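Adenylate cyclase-like protein (Chlamydia trachomatis, PDB 4QO6) is a structural component of the type III secretion system, helping to form its inner-membrane ring, here represented by part of its periplasmic region. Local coordinates at residues D71-L82 and S92-I103. Numbering follows the deposited sequence.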
loop_
_atom_site.group_PDB
_atom_site.type_symbol
_atom_site.label_atom_id
_atom_site.label_comp_id
_atom_site.label_asym_id
_atom_site.label_seq_id
_atom_site.Cartn_x
_atom_site.Cartn_y
_atom_site.Cartn_z
ATOM N N ASP A 71 -16.767 7.445 0.336
ATOM C CA ASP A 71 -15.491 6.868 0.734
ATOM C C ASP A 71 -14.329 7.852 0.577
ATOM O O ASP A 71 -13.371 7.795 1.366
ATOM C CB ASP A 71 -15.221 5.584 -0.021
ATOM C CG ASP A 71 -16.104 4.430 0.425
ATOM O OD1 ASP A 71 -16.753 4.506 1.485
ATOM O OD2 ASP A 71 -16.124 3.397 -0.266
ATOM N N GLU A 72 -14.421 8.769 -0.394
ATOM C CA GLU A 72 -13.342 9.766 -0.630
ATOM C C GLU A 72 -13.147 10.713 0.566
ATOM O O GLU A 72 -12.027 11.027 0.917
ATOM C CB GLU A 72 -13.637 10.579 -1.903
ATOM C CG GLU A 72 -12.524 11.407 -2.456
ATOM C CD GLU A 72 -12.953 12.278 -3.668
ATOM O OE1 GLU A 72 -13.854 13.209 -3.584
ATOM O OE2 GLU A 72 -12.364 12.000 -4.725
ATOM N N ALA A 73 -14.242 11.198 1.135
ATOM C CA ALA A 73 -14.223 12.047 2.324
ATOM C C ALA A 73 -13.581 11.250 3.432
ATOM O O ALA A 73 -12.794 11.774 4.154
ATOM C CB ALA A 73 -15.642 12.483 2.749
ATOM N N VAL A 74 -13.923 9.970 3.532
ATOM C CA VAL A 74 -13.335 9.061 4.534
ATOM C C VAL A 74 -11.841 8.891 4.478
ATOM O O VAL A 74 -11.157 9.204 5.473
ATOM C CB VAL A 74 -13.998 7.698 4.580
ATOM C CG1 VAL A 74 -13.327 6.832 5.630
ATOM C CG2 VAL A 74 -15.522 7.824 4.897
ATOM N N TRP A 75 -11.282 8.489 3.346
ATOM C CA TRP A 75 -9.817 8.360 3.311
ATOM C C TRP A 75 -9.078 9.665 3.253
ATOM O O TRP A 75 -7.933 9.721 3.716
ATOM C CB TRP A 75 -9.292 7.335 2.264
ATOM C CG TRP A 75 -9.655 7.558 0.852
ATOM C CD1 TRP A 75 -10.640 6.930 0.168
ATOM C CD2 TRP A 75 -9.010 8.451 -0.075
ATOM N NE1 TRP A 75 -10.697 7.408 -1.142
ATOM C CE2 TRP A 75 -9.700 8.342 -1.315
ATOM C CE3 TRP A 75 -7.971 9.362 0.031
ATOM C CZ2 TRP A 75 -9.340 9.108 -2.468
ATOM C CZ3 TRP A 75 -7.606 10.154 -1.131
ATOM C CH2 TRP A 75 -8.292 9.976 -2.369
ATOM N N GLN A 76 -9.672 10.727 2.660
ATOM C CA GLN A 76 -9.002 12.027 2.684
ATOM C C GLN A 76 -8.873 12.561 4.160
ATOM O O GLN A 76 -7.860 13.136 4.527
ATOM C CB GLN A 76 -9.754 13.046 1.843
ATOM C CG GLN A 76 -9.471 12.898 0.350
ATOM C CD GLN A 76 -10.301 13.867 -0.480
ATOM O OE1 GLN A 76 -11.349 14.366 -0.016
ATOM N NE2 GLN A 76 -9.882 14.087 -1.750
ATOM N N GLU A 77 -9.957 12.436 4.916
ATOM C CA GLU A 77 -9.999 12.794 6.320
ATOM C C GLU A 77 -8.886 12.029 7.049
ATOM O O GLU A 77 -8.090 12.616 7.703
ATOM C CB GLU A 77 -11.381 12.482 6.903
ATOM C CG GLU A 77 -11.497 12.655 8.421
ATOM C CD GLU A 77 -12.202 11.496 9.158
ATOM O OE1 GLU A 77 -13.310 11.051 8.721
ATOM O OE2 GLU A 77 -11.648 11.026 10.205
ATOM N N MET A 78 -8.792 10.731 6.874
ATOM C CA MET A 78 -7.776 9.934 7.559
ATOM C C MET A 78 -6.343 10.364 7.186
ATOM O O MET A 78 -5.467 10.406 8.042
ATOM C CB MET A 78 -8.031 8.416 7.284
ATOM C CG MET A 78 -7.229 7.381 8.124
ATOM S SD MET A 78 -7.317 7.354 9.999
ATOM C CE MET A 78 -8.945 8.007 10.283
ATOM N N ASN A 79 -6.121 10.711 5.912
ATOM C CA ASN A 79 -4.821 11.157 5.436
ATOM C C ASN A 79 -4.457 12.446 6.053
ATOM O O ASN A 79 -3.275 12.680 6.279
ATOM C CB ASN A 79 -4.783 11.333 3.896
ATOM C CG ASN A 79 -4.785 10.007 3.187
ATOM O OD1 ASN A 79 -4.512 8.987 3.830
ATOM N ND2 ASN A 79 -5.137 9.987 1.850
ATOM N N ILE A 80 -5.455 13.308 6.294
ATOM C CA ILE A 80 -5.182 14.563 7.011
ATOM C C ILE A 80 -4.683 14.207 8.444
ATOM O O ILE A 80 -3.704 14.795 8.909
ATOM C CB ILE A 80 -6.394 15.521 7.023
ATOM C CG1 ILE A 80 -6.640 16.119 5.644
ATOM C CG2 ILE A 80 -6.208 16.637 8.030
ATOM C CD1 ILE A 80 -7.968 16.879 5.535
ATOM N N LEU A 81 -5.297 13.230 9.125
ATOM C CA LEU A 81 -4.854 12.909 10.509
ATOM C C LEU A 81 -3.467 12.323 10.519
ATOM O O LEU A 81 -2.691 12.600 11.417
ATOM C CB LEU A 81 -5.759 11.914 11.205
ATOM C CG LEU A 81 -7.192 12.381 11.422
ATOM C CD1 LEU A 81 -8.044 11.270 12.049
ATOM C CD2 LEU A 81 -7.172 13.653 12.274
ATOM N N LEU A 82 -3.178 11.456 9.558
ATOM C CA LEU A 82 -1.890 10.782 9.551
ATOM C C LEU A 82 -0.756 11.777 9.268
ATOM O O LEU A 82 0.327 11.648 9.840
ATOM C CB LEU A 82 -1.880 9.673 8.541
ATOM C CG LEU A 82 -2.796 8.483 8.824
ATOM C CD1 LEU A 82 -3.009 7.724 7.521
ATOM C CD2 LEU A 82 -2.212 7.582 9.913
ATOM N N SER A 92 -0.316 6.512 3.934
ATOM C CA SER A 92 -1.573 7.018 3.413
ATOM C C SER A 92 -2.617 5.946 3.136
ATOM O O SER A 92 -2.307 4.775 3.042
ATOM C CB SER A 92 -1.327 7.814 2.157
ATOM O OG SER A 92 -0.681 7.046 1.207
ATOM N N MET A 93 -3.860 6.397 2.998
ATOM C CA MET A 93 -5.007 5.552 2.794
ATOM C C MET A 93 -5.720 5.960 1.487
ATOM O O MET A 93 -5.825 7.168 1.158
ATOM C CB MET A 93 -5.988 5.665 3.959
ATOM C CG MET A 93 -7.253 4.808 3.807
ATOM S SD MET A 93 -8.318 4.839 5.267
ATOM C CE MET A 93 -7.350 3.721 6.267
ATOM N N GLN A 94 -6.186 4.933 0.795
ATOM C CA GLN A 94 -6.911 5.007 -0.462
ATOM C C GLN A 94 -8.037 3.968 -0.404
ATOM O O GLN A 94 -8.192 3.261 0.582
ATOM C CB GLN A 94 -6.003 4.713 -1.692
ATOM C CG GLN A 94 -4.825 5.674 -1.900
ATOM C CD GLN A 94 -5.175 7.173 -2.172
ATOM O OE1 GLN A 94 -5.946 7.493 -3.106
ATOM N NE2 GLN A 94 -4.546 8.106 -1.385
ATOM N N SER A 95 -8.815 3.937 -1.472
ATOM C CA SER A 95 -9.883 3.012 -1.670
ATOM C C SER A 95 -9.970 2.660 -3.153
ATOM O O SER A 95 -10.371 3.523 -3.933
ATOM C CB SER A 95 -11.203 3.657 -1.323
ATOM O OG SER A 95 -12.240 2.730 -1.664
ATOM N N PRO A 96 -9.632 1.406 -3.532
ATOM C CA PRO A 96 -9.684 1.068 -4.954
ATOM C C PRO A 96 -11.127 0.713 -5.370
ATOM O O PRO A 96 -11.442 0.616 -6.533
ATOM C CB PRO A 96 -8.773 -0.144 -5.048
ATOM C CG PRO A 96 -8.934 -0.783 -3.713
ATOM C CD PRO A 96 -8.965 0.357 -2.749
ATOM N N GLU A 97 -12.010 0.524 -4.413
ATOM C CA GLU A 97 -13.421 0.435 -4.764
ATOM C C GLU A 97 -14.341 0.604 -3.567
ATOM O O GLU A 97 -13.910 0.445 -2.431
ATOM C CB GLU A 97 -13.727 -0.851 -5.497
ATOM C CG GLU A 97 -13.082 -2.087 -4.935
ATOM C CD GLU A 97 -13.829 -3.321 -5.336
ATOM O OE1 GLU A 97 -15.062 -3.220 -5.483
ATOM O OE2 GLU A 97 -13.201 -4.386 -5.512
ATOM N N PRO A 98 -15.611 0.939 -3.841
ATOM C CA PRO A 98 -16.588 1.209 -2.806
ATOM C C PRO A 98 -16.505 0.143 -1.699
ATOM O O PRO A 98 -16.482 -1.040 -1.977
ATOM C CB PRO A 98 -17.911 1.158 -3.577
ATOM C CG PRO A 98 -17.517 1.747 -4.937
ATOM C CD PRO A 98 -16.174 1.151 -5.210
ATOM N N GLY A 99 -16.340 0.583 -0.451
ATOM C CA GLY A 99 -16.300 -0.335 0.646
ATOM C C GLY A 99 -14.987 -1.061 0.877
ATOM O O GLY A 99 -14.929 -1.859 1.788
ATOM N N ILE A 100 -13.935 -0.765 0.131
ATOM C CA ILE A 100 -12.615 -1.371 0.378
ATOM C C ILE A 100 -11.624 -0.234 0.615
ATOM O O ILE A 100 -11.471 0.632 -0.270
ATOM C CB ILE A 100 -12.043 -2.164 -0.832
ATOM C CG1 ILE A 100 -12.999 -3.239 -1.381
ATOM C CG2 ILE A 100 -10.748 -2.844 -0.449
ATOM C CD1 ILE A 100 -13.403 -4.309 -0.392
ATOM N N PHE A 101 -10.962 -0.250 1.793
ATOM C CA PHE A 101 -9.911 0.720 2.120
ATOM C C PHE A 101 -8.540 0.011 2.211
ATOM O O PHE A 101 -8.443 -1.102 2.747
ATOM C CB PHE A 101 -10.208 1.454 3.445
ATOM C CG PHE A 101 -11.453 2.293 3.385
ATOM C CD1 PHE A 101 -11.430 3.548 2.813
ATOM C CD2 PHE A 101 -12.635 1.789 3.770
ATOM C CE1 PHE A 101 -12.556 4.301 2.702
ATOM C CE2 PHE A 101 -13.761 2.552 3.708
ATOM C CZ PHE A 101 -13.721 3.797 3.159
ATOM N N VAL A 102 -7.497 0.692 1.705
ATOM C CA VAL A 102 -6.146 0.171 1.610
ATOM C C VAL A 102 -5.195 1.177 2.243
ATOM O O VAL A 102 -5.230 2.354 1.898
ATOM C CB VAL A 102 -5.721 -0.021 0.148
ATOM C CG1 VAL A 102 -4.273 -0.501 0.069
ATOM C CG2 VAL A 102 -6.636 -1.032 -0.553
ATOM N N ILE A 103 -4.387 0.720 3.192
ATOM C CA ILE A 103 -3.437 1.569 3.910
ATOM C C ILE A 103 -2.037 1.119 3.450
ATOM O O ILE A 103 -1.726 -0.087 3.478
ATOM C CB ILE A 103 -3.620 1.477 5.468
ATOM C CG1 ILE A 103 -2.633 2.373 6.217
ATOM C CG2 ILE A 103 -3.420 0.081 6.012
ATOM C CD1 ILE A 103 -3.180 3.753 6.421
HETATM O O HOH W 1 -14.153 3.872 -3.090
#
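Asn79 of helix 71-82 grips the edge strand 92-95 with both ends of its amide, tying the first helix of the periplasmic PD2 domain, a BON-like alpha/beta fold, to its three-stranded sheet. N of Met93 donates to a lone pair of OD1 of Asn79 (2.8 Å), while ND2 of Asn79 gives a hydrogen to O of Met93 (3.0 Å). An asparagine thus serves both backbone polar groups of Met93 on the side turned from strand 100-103.

One helical turn earlier, the broad, flat indole of Trp75 can cover the strand backbone at Gln94 and Ser95: CA of Gln94 sits over its five-membered ring in a CH-pi contact, 4.1 Å from the centroid. Gln94 bends at chi2 (-62°), which brings OE1 over the six-membered ring on that same face, offset toward the rim, with the amide well tilted from the indole. Met93, long and flexible, lays CG 3.6 Å from CB of Trp75 and SD against CG of Met78. Phe101 turns its edge to CD1 of Trp75, and CG1 of Val74 also packs on its CZ; the Phe101 ring meets that of Phe124 edge-to-face.

At the helix start, Asp71 reaches the type II turn 97-100, where Gly99 accommodates positive phi (80°). Two carboxylate oxygens let Asp71 join His41 and the turn at once: His41 holds OD1, helping to orient the group, and N of Gly99 donates to OD2 of Asp71 on its syn side, 2.8 Å and nearly straight at 170°.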